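Local coordinates for protein glucosidase (Croceicoccus marinus, PDB 5Z3K) that probably hydrolyses O-glycosyl bonds as a family 39 beta-glucosidase built from a TIM barrel and a beta-sheet domain, at residues F334-Q339 / V475-I480; V441-D446 / G451-S456; M291-V296 / T344-I349; N355-L360 / T419-Y424. All coordinates share one frame; numbering follows the deposited sequence.

Contact 1. Residues F334-Q339 / V475-I480; sequences FQLVGQ and VELIEI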
loop_
_atom_site.group_PDB
_atom_site.type_symbol
_atom_site.label_atom_id
_atom_site.label_comp_id
_atom_site.label_asym_id
_atom_site.label_seq_id
_atom_site.Cartn_x
_atom_site.Cartn_y
_atom_site.Cartn_z
ATOM N N PHE A 334 7.441 -9.273 -0.597
ATOM C CA PHE A 334 7.266 -7.845 -0.847
ATOM C C PHE A 334 8.137 -7.372 -2.005
ATOM O O PHE A 334 7.669 -6.627 -2.876
ATOM C CB PHE A 334 7.573 -7.062 0.428
ATOM C CG PHE A 334 7.372 -5.570 0.298
ATOM C CD1 PHE A 334 6.104 -5.010 0.398
ATOM C CD2 PHE A 334 8.457 -4.729 0.092
ATOM C CE1 PHE A 334 5.919 -3.634 0.296
ATOM C CE2 PHE A 334 8.283 -3.346 -0.014
ATOM C CZ PHE A 334 7.012 -2.801 0.082
ATOM N N GLN A 335 9.402 -7.816 -2.052
ATOM C CA GLN A 335 10.282 -7.428 -3.147
ATOM C C GLN A 335 9.854 -8.064 -4.466
ATOM O O GLN A 335 9.841 -7.392 -5.502
ATOM C CB GLN A 335 11.727 -7.807 -2.821
ATOM C CG GLN A 335 12.328 -7.012 -1.655
ATOM C CD GLN A 335 13.672 -7.571 -1.221
ATOM O OE1 GLN A 335 14.706 -7.254 -1.807
ATOM N NE2 GLN A 335 13.658 -8.414 -0.203
ATOM N N LEU A 336 9.525 -9.361 -4.464
ATOM C CA LEU A 336 9.166 -10.010 -5.724
ATOM C C LEU A 336 7.880 -9.423 -6.300
ATOM O O LEU A 336 7.746 -9.292 -7.525
ATOM C CB LEU A 336 9.011 -11.512 -5.526
ATOM C CG LEU A 336 10.178 -12.272 -4.894
ATOM C CD1 LEU A 336 9.877 -13.751 -4.977
ATOM C CD2 LEU A 336 11.500 -11.938 -5.561
ATOM N N VAL A 337 6.924 -9.076 -5.434
ATOM C CA VAL A 337 5.711 -8.398 -5.897
ATOM C C VAL A 337 6.060 -7.067 -6.554
ATOM O O VAL A 337 5.646 -6.777 -7.682
ATOM C CB VAL A 337 4.721 -8.193 -4.732
ATOM C CG1 VAL A 337 3.677 -7.172 -5.112
ATOM C CG2 VAL A 337 4.071 -9.510 -4.316
ATOM N N GLY A 338 6.814 -6.225 -5.849
ATOM C CA GLY A 338 7.124 -4.916 -6.394
ATOM C C GLY A 338 7.869 -4.988 -7.709
ATOM O O GLY A 338 7.634 -4.183 -8.614
ATOM N N GLN A 339 8.789 -5.951 -7.834
ATOM C CA GLN A 339 9.516 -6.095 -9.082
ATOM C C GLN A 339 8.573 -6.467 -10.217
ATOM O O GLN A 339 8.739 -6.004 -11.351
ATOM C CB GLN A 339 10.628 -7.128 -8.924
ATOM C CG GLN A 339 11.741 -6.608 -8.006
ATOM C CD GLN A 339 12.580 -7.711 -7.409
ATOM O OE1 GLN A 339 12.462 -8.876 -7.782
ATOM N NE2 GLN A 339 13.437 -7.346 -6.459
ATOM N N VAL A 475 5.836 -18.385 -2.596
ATOM C CA VAL A 475 5.814 -17.342 -3.615
ATOM C C VAL A 475 7.041 -17.518 -4.500
ATOM O O VAL A 475 8.157 -17.693 -3.995
ATOM C CB VAL A 475 5.795 -15.928 -2.986
ATOM C CG1 VAL A 475 5.777 -14.851 -4.072
ATOM C CG2 VAL A 475 4.587 -15.775 -2.057
ATOM N N GLU A 476 6.825 -17.550 -5.811
ATOM C CA GLU A 476 7.929 -17.723 -6.744
ATOM C C GLU A 476 7.941 -16.720 -7.895
ATOM O O GLU A 476 6.915 -16.465 -8.526
ATOM C CB GLU A 476 7.933 -19.150 -7.302
ATOM C CG GLU A 476 9.199 -19.516 -8.060
ATOM C CD GLU A 476 9.622 -20.953 -7.827
ATOM O OE1 GLU A 476 9.326 -21.808 -8.688
ATOM O OE2 GLU A 476 10.249 -21.227 -6.784
ATOM N N LEU A 477 9.115 -16.158 -8.159
ATOM C CA LEU A 477 9.303 -15.231 -9.269
ATOM C C LEU A 477 10.203 -15.912 -10.277
ATOM O O LEU A 477 11.312 -16.325 -9.936
ATOM C CB LEU A 477 9.929 -13.907 -8.819
ATOM C CG LEU A 477 10.245 -12.925 -9.950
ATOM C CD1 LEU A 477 8.952 -12.465 -10.608
ATOM C CD2 LEU A 477 11.017 -11.709 -9.403
ATOM N N ILE A 478 9.717 -16.051 -11.498
ATOM C CA ILE A 478 10.506 -16.563 -12.605
ATOM C C ILE A 478 10.896 -15.372 -13.450
ATOM O O ILE A 478 10.027 -14.620 -13.906
ATOM C CB ILE A 478 9.722 -17.588 -13.441
ATOM C CG1 ILE A 478 9.208 -18.725 -12.557
ATOM C CG2 ILE A 478 10.577 -18.073 -14.621
ATOM C CD1 ILE A 478 10.290 -19.410 -11.733
ATOM N N GLU A 479 12.192 -15.202 -13.673
ATOM C CA GLU A 479 12.704 -14.080 -14.442
ATOM C C GLU A 479 13.421 -14.622 -15.668
ATOM O O GLU A 479 14.366 -15.406 -15.534
ATOM C CB GLU A 479 13.653 -13.234 -13.591
ATOM C CG GLU A 479 13.881 -11.861 -14.147
ATOM C CD GLU A 479 14.435 -10.924 -13.095
ATOM O OE1 GLU A 479 13.640 -10.285 -12.366
ATOM O OE2 GLU A 479 15.675 -10.868 -12.989
ATOM N N ILE A 480 12.978 -14.209 -16.853
ATOM C CA ILE A 480 13.604 -14.602 -18.116
ATOM C C ILE A 480 14.201 -13.364 -18.768
ATOM O O ILE A 480 13.511 -12.353 -18.939
ATOM C CB ILE A 480 12.600 -15.284 -19.060
ATOM C CG1 ILE A 480 11.893 -16.419 -18.332
ATOM C CG2 ILE A 480 13.311 -15.829 -20.294
ATOM C CD1 ILE A 480 10.685 -16.893 -19.033
#
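L336 lays its two methyls over the side chain of L477, where helix 329-341, which follows the last strand of the TIM barrel, rests against one face of the beta domain. CD1 sits 3.8 Å from L477 CB, and CD2 lies 3.9 Å from L477 CD2, the two branched ends crossing obliquely. CD1 also reaches V475 CG1 at 4.3 Å, so one helix residue bridges two alternate residues of the strand. L477 meets it with CG anti to the backbone N (chi1 176°), which carries CD2 on toward Q339, where it stops 3.6 Å from Q339 OE1. That amide is held elsewhere, its NE2 bonded to the backbone oxygen of N48. Cut back to alanine, L336 would probably leave a gap over L477 CB and V475 CG1 without its partner from the helix. With no hydrogen bond across the 8.9 Å between the axes, the pairing is plain apolar packing of helix on sheet, at a crossing of 42°. Y443 and L373, from strands 438-446 and 369-376, also touch L336; these strands flank 474-482, so helix 329-341 packs across three neighbouring strands of the sheet.

Contact 2. Residues V441-D446 / G451-S456; sequences VRYRAD and GEMLDS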
loop_
_atom_site.group_PDB
_atom_site.type_symbol
_atom_site.label_atom_id
_atom_site.label_comp_id
_atom_site.label_asym_id
_atom_site.label_seq_id
_atom_site.Cartn_x
_atom_site.Cartn_y
_atom_site.Cartn_z
ATOM N N VAL A 441 16.011 -17.338 -14.351
ATOM C CA VAL A 441 16.345 -17.268 -12.933
ATOM C C VAL A 441 15.065 -17.421 -12.120
ATOM O O VAL A 441 13.991 -16.964 -12.528
ATOM C CB VAL A 441 17.058 -15.939 -12.595
ATOM C CG1 VAL A 441 17.389 -15.874 -11.129
ATOM C CG2 VAL A 441 18.319 -15.788 -13.425
ATOM N N ARG A 442 15.176 -18.063 -10.956
ATOM C CA ARG A 442 14.028 -18.295 -10.089
ATOM C C ARG A 442 14.341 -17.824 -8.672
ATOM O O ARG A 442 15.394 -18.170 -8.128
ATOM C CB ARG A 442 13.659 -19.781 -10.093
ATOM C CG ARG A 442 12.789 -20.245 -8.939
ATOM C CD ARG A 442 12.378 -21.723 -9.132
ATOM N NE ARG A 442 13.384 -22.676 -8.663
ATOM C CZ ARG A 442 13.323 -23.336 -7.505
ATOM N NH1 ARG A 442 12.306 -23.142 -6.670
ATOM N NH2 ARG A 442 14.283 -24.193 -7.180
ATOM N N TYR A 443 13.421 -17.039 -8.085
ATOM C CA TYR A 443 13.498 -16.562 -6.706
ATOM C C TYR A 443 12.312 -17.096 -5.909
ATOM O O TYR A 443 11.200 -17.212 -6.432
ATOM C CB TYR A 443 13.492 -15.020 -6.621
ATOM C CG TYR A 443 14.488 -14.334 -7.519
ATOM C CD1 TYR A 443 14.206 -14.116 -8.860
ATOM C CD2 TYR A 443 15.703 -13.877 -7.021
ATOM C CE1 TYR A 443 15.115 -13.483 -9.689
ATOM C CE2 TYR A 443 16.616 -13.245 -7.842
ATOM C CZ TYR A 443 16.315 -13.051 -9.172
ATOM O OH TYR A 443 17.210 -12.426 -9.993
ATOM N N ARG A 444 12.542 -17.381 -4.624
ATOM C CA ARG A 444 11.558 -18.080 -3.803
ATOM C C ARG A 444 11.421 -17.437 -2.431
ATOM O O ARG A 444 12.423 -17.156 -1.775
ATOM C CB ARG A 444 11.966 -19.551 -3.625
ATOM C CG ARG A 444 11.164 -20.318 -2.606
ATOM C CD ARG A 444 9.736 -20.557 -3.102
ATOM N NE ARG A 444 9.707 -21.384 -4.308
ATOM C CZ ARG A 444 9.561 -22.706 -4.307
ATOM N NH1 ARG A 444 9.441 -23.365 -3.160
ATOM N NH2 ARG A 444 9.526 -23.374 -5.457
ATOM N N ALA A 445 10.182 -17.240 -1.981
ATOM C CA ALA A 445 9.912 -16.833 -0.603
ATOM C C ALA A 445 8.937 -17.839 -0.011
ATOM O O ALA A 445 7.804 -17.959 -0.480
ATOM C CB ALA A 445 9.355 -15.410 -0.528
ATOM N N ASP A 446 9.388 -18.594 0.983
ATOM C CA ASP A 446 8.533 -19.603 1.597
ATOM C C ASP A 446 9.107 -19.916 2.981
ATOM O O ASP A 446 9.901 -19.136 3.520
ATOM C CB ASP A 446 8.392 -20.833 0.675
ATOM C CG ASP A 446 9.694 -21.591 0.471
ATOM O OD1 ASP A 446 10.700 -21.307 1.157
ATOM O OD2 ASP A 446 9.703 -22.513 -0.377
ATOM N N GLY A 451 13.197 -14.916 -0.432
ATOM C CA GLY A 451 13.215 -14.185 -1.683
ATOM C C GLY A 451 14.500 -14.266 -2.478
ATOM O O GLY A 451 14.580 -13.638 -3.545
ATOM N N GLU A 452 15.504 -15.018 -2.011
ATOM C CA GLU A 452 16.759 -15.122 -2.737
ATOM C C GLU A 452 16.600 -16.031 -3.952
ATOM O O GLU A 452 15.625 -16.787 -4.081
ATOM C CB GLU A 452 17.890 -15.656 -1.837
ATOM C CG GLU A 452 17.807 -17.167 -1.499
ATOM C CD GLU A 452 16.977 -17.443 -0.248
ATOM O OE1 GLU A 452 16.135 -16.590 0.102
ATOM O OE2 GLU A 452 17.163 -18.507 0.388
HETATM N N MSE A 453 17.581 -15.939 -4.848
HETATM C CA MSE A 453 17.630 -16.763 -6.054
HETATM C C MSE A 453 17.874 -18.214 -5.688
HETATM O O MSE A 453 18.748 -18.512 -4.872
HETATM C CB MSE A 453 18.726 -16.280 -6.994
HETATM C CG MSE A 453 18.815 -17.073 -8.280
HETATM SE SE MSE A 453 20.435 -16.659 -9.282
HETATM C CE MSE A 453 20.267 -14.727 -9.470
ATOM N N LEU A 454 17.114 -19.127 -6.287
ATOM C CA LEU A 454 17.299 -20.545 -5.995
ATOM C C LEU A 454 18.121 -21.269 -7.047
ATOM O O LEU A 454 18.967 -22.109 -6.701
ATOM C CB LEU A 454 15.945 -21.239 -5.842
ATOM C CG LEU A 454 15.132 -20.852 -4.603
ATOM C CD1 LEU A 454 14.341 -22.048 -4.115
ATOM C CD2 LEU A 454 16.014 -20.294 -3.484
ATOM N N ASP A 455 17.906 -20.956 -8.319
ATOM C CA ASP A 455 18.654 -21.589 -9.394
ATOM C C ASP A 455 18.542 -20.723 -10.637
ATOM O O ASP A 455 17.806 -19.731 -10.669
ATOM C CB ASP A 455 18.164 -23.016 -9.681
ATOM C CG ASP A 455 16.658 -23.137 -9.674
ATOM O OD1 ASP A 455 15.982 -22.169 -10.068
ATOM O OD2 ASP A 455 16.151 -24.215 -9.281
ATOM N N SER A 456 19.281 -21.123 -11.664
ATOM C CA SER A 456 19.321 -20.397 -12.921
ATOM C C SER A 456 20.030 -21.256 -13.952
ATOM O O SER A 456 20.858 -22.111 -13.616
ATOM C CB SER A 456 20.030 -19.054 -12.783
ATOM O OG SER A 456 21.421 -19.248 -12.673
#
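R442 and D455 face each other across the antiparallel beta hairpin of strands 438-446 and 452-459, and the arginine can be followed outward from its base. Its CB lies 3.3 Å from D455 OD1, and CG and CD continue past the same oxygen. A bend at chi3 (84°) then turns the guanidinium so that NE and NH2 grip the carboxylate side-on. NE reaches OD1 of D455 on its syn side, whereas NH2 meets OD2 at 2.8 Å from above the carboxylate plane, the two planes standing 48° apart. L454 CB lies over one face of the guanidinium, toward the rim, and L454 CD1 comes to 3.4 Å from R442 NH1, which also bonds E476 of the adjacent strand. E476 pairs with R444 as well; the shared carboxylate probably offsets the closeness of the two arginines. Beneath them the L454 N to R442 O hydrogen bond is nearly straight, at 171°. V441, Y443 and M453, a selenomethionine, occupy the other face. There Y443 CE2 lies 3.8 Å from M453 CB, and the packing is tighter still at the neighbouring valine, where V441 CG1 stands just 3.4 Å from M453 CG.

Contact 3. Residues M291-V296 / T344-I349; sequences MQDSEV and TERLAI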
loop_
_atom_site.group_PDB
_atom_site.type_symbol
_atom_site.label_atom_id
_atom_site.label_comp_id
_atom_site.label_asym_id
_atom_site.label_seq_id
_atom_site.Cartn_x
_atom_site.Cartn_y
_atom_site.Cartn_z
HETATM N N MSE A 291 -5.640 -7.658 -6.672
HETATM C CA MSE A 291 -6.095 -6.272 -6.706
HETATM C C MSE A 291 -5.584 -5.553 -7.952
HETATM O O MSE A 291 -6.012 -4.444 -8.240
HETATM C CB MSE A 291 -5.666 -5.519 -5.438
HETATM C CG MSE A 291 -4.199 -5.145 -5.410
HETATM SE SE MSE A 291 -3.824 -3.983 -3.890
HETATM C CE MSE A 291 -3.988 -5.264 -2.432
ATOM N N GLN A 292 -4.670 -6.183 -8.700
ATOM C CA GLN A 292 -4.244 -5.592 -9.966
ATOM C C GLN A 292 -5.418 -5.448 -10.927
ATOM O O GLN A 292 -5.424 -4.548 -11.775
ATOM C CB GLN A 292 -3.124 -6.433 -10.589
ATOM C CG GLN A 292 -2.631 -5.969 -11.970
ATOM C CD GLN A 292 -1.778 -4.701 -11.953
ATOM O OE1 GLN A 292 -1.557 -4.085 -13.000
ATOM N NE2 GLN A 292 -1.287 -4.309 -10.774
ATOM N N ASP A 293 -6.418 -6.315 -10.796
ATOM C CA ASP A 293 -7.667 -6.254 -11.549
ATOM C C ASP A 293 -8.776 -5.849 -10.573
ATOM O O ASP A 293 -9.485 -6.689 -10.019
ATOM C CB ASP A 293 -7.955 -7.604 -12.201
ATOM C CG ASP A 293 -6.887 -8.009 -13.184
ATOM O OD1 ASP A 293 -6.534 -7.156 -14.027
ATOM O OD2 ASP A 293 -6.393 -9.163 -13.103
ATOM N N SER A 294 -8.907 -4.549 -10.336
ATOM C CA SER A 294 -9.832 -4.093 -9.296
ATOM C C SER A 294 -10.055 -2.598 -9.459
ATOM O O SER A 294 -9.418 -1.941 -10.282
ATOM C CB SER A 294 -9.293 -4.390 -7.897
ATOM O OG SER A 294 -8.322 -3.416 -7.537
ATOM N N GLU A 295 -10.952 -2.059 -8.634
ATOM C CA GLU A 295 -11.174 -0.622 -8.604
ATOM C C GLU A 295 -10.124 0.125 -7.788
ATOM O O GLU A 295 -10.200 1.354 -7.703
ATOM C CB GLU A 295 -12.578 -0.321 -8.064
ATOM C CG GLU A 295 -13.691 -0.972 -8.902
ATOM C CD GLU A 295 -13.716 -0.482 -10.340
ATOM O OE1 GLU A 295 -13.317 0.673 -10.589
ATOM O OE2 GLU A 295 -14.165 -1.243 -11.221
ATOM N N VAL A 296 -9.141 -0.572 -7.204
ATOM C CA VAL A 296 -8.050 0.111 -6.519
ATOM C C VAL A 296 -7.185 0.838 -7.540
ATOM O O VAL A 296 -6.699 0.242 -8.513
ATOM C CB VAL A 296 -7.209 -0.883 -5.699
ATOM C CG1 VAL A 296 -6.043 -0.165 -5.025
ATOM C CG2 VAL A 296 -8.074 -1.606 -4.670
ATOM N N THR A 344 6.203 -2.782 -17.195
ATOM C CA THR A 344 5.286 -1.818 -17.777
ATOM C C THR A 344 4.252 -2.446 -18.677
ATOM O O THR A 344 3.136 -1.937 -18.759
ATOM C CB THR A 344 6.043 -0.752 -18.567
ATOM O OG1 THR A 344 6.867 -1.387 -19.540
ATOM C CG2 THR A 344 6.912 0.079 -17.621
ATOM N N GLU A 345 4.599 -3.528 -19.351
ATOM C CA GLU A 345 3.682 -4.191 -20.263
ATOM C C GLU A 345 3.229 -5.484 -19.601
ATOM O O GLU A 345 4.033 -6.392 -19.384
ATOM C CB GLU A 345 4.357 -4.417 -21.611
ATOM C CG GLU A 345 4.648 -3.084 -22.305
ATOM C CD GLU A 345 5.290 -3.229 -23.670
ATOM O OE1 GLU A 345 5.332 -2.220 -24.405
ATOM O OE2 GLU A 345 5.759 -4.339 -24.006
ATOM N N ARG A 346 1.948 -5.552 -19.247
ATOM C CA ARG A 346 1.420 -6.777 -18.674
ATOM C C ARG A 346 1.270 -7.822 -19.769
ATOM O O ARG A 346 0.874 -7.508 -20.893
ATOM C CB ARG A 346 0.071 -6.518 -18.002
ATOM C CG ARG A 346 -0.493 -7.727 -17.277
ATOM C CD ARG A 346 -1.596 -7.289 -16.349
ATOM N NE ARG A 346 -2.299 -8.409 -15.739
ATOM C CZ ARG A 346 -3.502 -8.302 -15.198
ATOM N NH1 ARG A 346 -4.127 -7.126 -15.201
ATOM N NH2 ARG A 346 -4.083 -9.361 -14.658
ATOM N N LEU A 347 1.609 -9.063 -19.434
ATOM C CA LEU A 347 1.551 -10.191 -20.350
ATOM C C LEU A 347 0.425 -11.120 -19.935
ATOM O O LEU A 347 0.069 -11.186 -18.760
ATOM C CB LEU A 347 2.883 -10.959 -20.353
ATOM C CG LEU A 347 4.086 -10.173 -20.874
ATOM C CD1 LEU A 347 5.391 -10.950 -20.649
ATOM C CD2 LEU A 347 3.913 -9.799 -22.342
ATOM N N ALA A 348 -0.130 -11.847 -20.905
ATOM C CA ALA A 348 -1.194 -12.798 -20.604
ATOM C C ALA A 348 -0.625 -14.036 -19.926
ATOM O O ALA A 348 0.281 -14.679 -20.464
ATOM C CB ALA A 348 -1.921 -13.210 -21.885
ATOM N N ILE A 349 -1.162 -14.385 -18.753
ATOM C CA ILE A 349 -0.891 -15.675 -18.122
ATOM C C ILE A 349 -2.225 -16.363 -17.851
ATOM O O ILE A 349 -3.159 -15.759 -17.300
ATOM C CB ILE A 349 -0.045 -15.559 -16.832
ATOM C CG1 ILE A 349 0.230 -16.953 -16.244
ATOM C CG2 ILE A 349 -0.697 -14.625 -15.800
ATOM C CD1 ILE A 349 1.434 -16.996 -15.292
HETATM O O HOH W 1 -2.775 -4.281 -15.325
#
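D293 OD1 accepts a 2.7 Å hydrogen bond from R346 NH1, one half of an end-on, two-pronged salt bridge that links the TIM barrel to the beta domain. The aspartate belongs to the loop between helix 277-291 and barrel strand 298-301, and the arginine to strand 345-350 of the sheet. The second prong runs from R346 NH2 to D293 OD2 over 2.8 Å and uses the syn lone pair of that oxygen. Both bonds are close to straight, and carboxylate and guanidinium planes differ by only 23°, so the two flat groups meet almost in one plane. The arginine gets there by stretching: CG is anti to the backbone N (chi1 -175°) and the chain stays extended as far as NE, spanning a gap in which the nearest CA atoms, those of Q292 and R346, are 10.5 Å apart. Q292 adds a different kind of contact, its CG lying over one face of the guanidinium, 3.7 Å from R346 NH1. Its amide stands nearly perpendicular to the guanidinium, and its OE1 also accepts from the backbone N of R21. Just beyond the aspartate, S294 OG accepts from V296 N in an ST turn. A water completes the link, giving a proton to Q292 OE1 at 2.6 Å and accepting one from R346 NH1 at 3.2 Å.

Contact 4. Residues N355-L360 / T419-Y424; sequences NGFAAL and TGYSGY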
loop_
_atom_site.group_PDB
_atom_site.type_symbol
_atom_site.label_atom_id
_atom_site.label_comp_id
_atom_site.label_asym_id
_atom_site.label_seq_id
_atom_site.Cartn_x
_atom_site.Cartn_y
_atom_site.Cartn_z
ATOM N N ASN A 355 -8.862 -18.971 -6.111
ATOM C CA ASN A 355 -8.846 -19.613 -4.798
ATOM C C ASN A 355 -7.454 -19.647 -4.177
ATOM O O ASN A 355 -7.152 -20.533 -3.373
ATOM C CB ASN A 355 -9.373 -21.042 -4.867
ATOM C CG ASN A 355 -10.459 -21.209 -5.878
ATOM O OD1 ASN A 355 -10.251 -21.821 -6.925
ATOM N ND2 ASN A 355 -11.629 -20.670 -5.579
ATOM N N GLY A 356 -6.592 -18.714 -4.552
ATOM C CA GLY A 356 -5.318 -18.556 -3.883
ATOM C C GLY A 356 -4.108 -18.974 -4.692
ATOM O O GLY A 356 -2.977 -18.737 -4.238
ATOM N N PHE A 357 -4.285 -19.588 -5.866
ATOM C CA PHE A 357 -3.154 -19.871 -6.753
ATOM C C PHE A 357 -3.120 -18.762 -7.800
ATOM O O PHE A 357 -3.655 -18.890 -8.902
ATOM C CB PHE A 357 -3.228 -21.259 -7.385
ATOM C CG PHE A 357 -1.939 -21.675 -8.043
ATOM C CD1 PHE A 357 -0.890 -22.175 -7.284
ATOM C CD2 PHE A 357 -1.759 -21.524 -9.413
ATOM C CE1 PHE A 357 0.316 -22.537 -7.873
ATOM C CE2 PHE A 357 -0.557 -21.891 -10.016
ATOM C CZ PHE A 357 0.485 -22.395 -9.245
ATOM N N ALA A 358 -2.470 -17.659 -7.439
ATOM C CA ALA A 358 -2.528 -16.417 -8.204
ATOM C C ALA A 358 -1.254 -16.243 -9.011
ATOM O O ALA A 358 -0.161 -16.519 -8.516
ATOM C CB ALA A 358 -2.709 -15.228 -7.264
ATOM N N ALA A 359 -1.393 -15.774 -10.246
ATOM C CA ALA A 359 -0.242 -15.611 -11.114
ATOM C C ALA A 359 -0.403 -14.337 -11.928
ATOM O O ALA A 359 -1.519 -13.926 -12.263
ATOM C CB ALA A 359 -0.060 -16.835 -12.027
ATOM N N LEU A 360 0.736 -13.727 -12.255
ATOM C CA LEU A 360 0.791 -12.422 -12.892
ATOM C C LEU A 360 2.072 -12.352 -13.708
ATOM O O LEU A 360 3.128 -12.802 -13.252
ATOM C CB LEU A 360 0.751 -11.302 -11.835
ATOM C CG LEU A 360 0.845 -9.845 -12.295
ATOM C CD1 LEU A 360 -0.359 -9.437 -13.126
ATOM C CD2 LEU A 360 0.987 -8.904 -11.091
ATOM N N THR A 419 -7.056 -25.166 -4.275
ATOM C CA THR A 419 -7.026 -26.396 -5.063
ATOM C C THR A 419 -6.026 -27.391 -4.496
ATOM O O THR A 419 -6.146 -28.595 -4.745
ATOM C CB THR A 419 -6.703 -26.082 -6.530
ATOM O OG1 THR A 419 -7.674 -25.165 -7.046
ATOM C CG2 THR A 419 -6.730 -27.340 -7.387
ATOM N N GLY A 420 -5.067 -26.918 -3.712
ATOM C CA GLY A 420 -4.083 -27.803 -3.126
ATOM C C GLY A 420 -2.960 -28.218 -4.045
ATOM O O GLY A 420 -2.352 -29.270 -3.813
ATOM N N TYR A 421 -2.654 -27.424 -5.074
ATOM C CA TYR A 421 -1.487 -27.691 -5.907
ATOM C C TYR A 421 -0.231 -27.859 -5.062
ATOM O O TYR A 421 -0.010 -27.132 -4.088
ATOM C CB TYR A 421 -1.248 -26.557 -6.899
ATOM C CG TYR A 421 -2.344 -26.357 -7.914
ATOM C CD1 TYR A 421 -2.711 -27.380 -8.777
ATOM C CD2 TYR A 421 -2.987 -25.132 -8.030
ATOM C CE1 TYR A 421 -3.699 -27.197 -9.723
ATOM C CE2 TYR A 421 -3.983 -24.939 -8.973
ATOM C CZ TYR A 421 -4.335 -25.980 -9.809
ATOM O OH TYR A 421 -5.314 -25.784 -10.743
ATOM N N SER A 422 0.599 -28.813 -5.456
ATOM C CA SER A 422 1.917 -29.001 -4.876
ATOM C C SER A 422 3.019 -28.498 -5.793
ATOM O O SER A 422 4.188 -28.496 -5.397
ATOM C CB SER A 422 2.138 -30.480 -4.551
ATOM O OG SER A 422 2.183 -31.250 -5.739
ATOM N N GLY A 423 2.674 -28.064 -7.000
ATOM C CA GLY A 423 3.667 -27.550 -7.922
ATOM C C GLY A 423 2.992 -27.045 -9.177
ATOM O O GLY A 423 1.764 -27.005 -9.279
ATOM N N TYR A 424 3.820 -26.653 -10.140
ATOM C CA TYR A 424 3.324 -26.038 -11.361
ATOM C C TYR A 424 4.252 -26.406 -12.507
ATOM O O TYR A 424 5.431 -26.718 -12.311
ATOM C CB TYR A 424 3.231 -24.500 -11.224
ATOM C CG TYR A 424 4.593 -23.845 -11.145
ATOM C CD1 TYR A 424 5.279 -23.471 -12.298
ATOM C CD2 TYR A 424 5.221 -23.639 -9.915
ATOM C CE1 TYR A 424 6.540 -22.906 -12.230
ATOM C CE2 TYR A 424 6.474 -23.061 -9.843
ATOM C CZ TYR A 424 7.127 -22.698 -11.000
ATOM O OH TYR A 424 8.384 -22.136 -10.932
HETATM O O HOH W 2 -5.653 -22.937 -5.368
#
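T419 and N355 open the contact, in the loops that lead into two strands of the beta domain. Their side chains come no closer than 4.2 Å, between T419 OG1 and N355 OD1, and a water lies between the two backbones, accepting from T419 N at 2.9 Å and making at most a weak bond to N355 O. T419 also serves its own segment, its CG2 lying over one face of the Y421 ring. Two residues on, Y421 supplies the main interaction, a T-shaped (edge-to-face) pair in which its edge is directed at the face of F357. The centroids are 4.9 Å apart and the planes stand at 65°. The touching atom is Y421 CD2, which sits 3.6 Å from F357 CG, toward the rim of the ring rather than over its middle. With CG anti to the backbone N (chi1 -167°), the ring of F357 is sent across toward the second segment, and chi2 turns its face to Y421. At the end of the walk, Y424 places CB at the edge of the same ring, 4.0 Å from F357 CZ, while its hydroxyl goes off to bond E476. A serine at F357 would probably leave the edge of Y421 without the face it packs on and open a gap beside Y424 CB. Around the phenylalanine the sheet closes in: A7 and L9 of strand 6-13 and I374 and N376 of strand 369-376 touch its side chain, while the next residue, A358, packs against helix 277-291 of the barrel.

In the fold
All four contacts involve the sheet of the beta domain, yet their chemistry changes with position. Contact 1 is the buried one, mainly apolar and with no hydrogen bond across it; contacts 2, 3 and 4 are partly buried and bring in salt bridges, water or aromatic rings. Contacts 1 and 3 both join the sheet to helical or loop parts beside it, one by leucine packing, the other by charge, whereas contacts 2 and 4 lie within the sheet domain. E476, on the strand of contact 1 though pointing away from its helix, links that strand to contacts 2 and 4, by charge to one and by a hydrogen bond to the other. Contacts 3 and 4 meet through adjacent strands, where R346 NE packs 3.4 Å from L360 CD1.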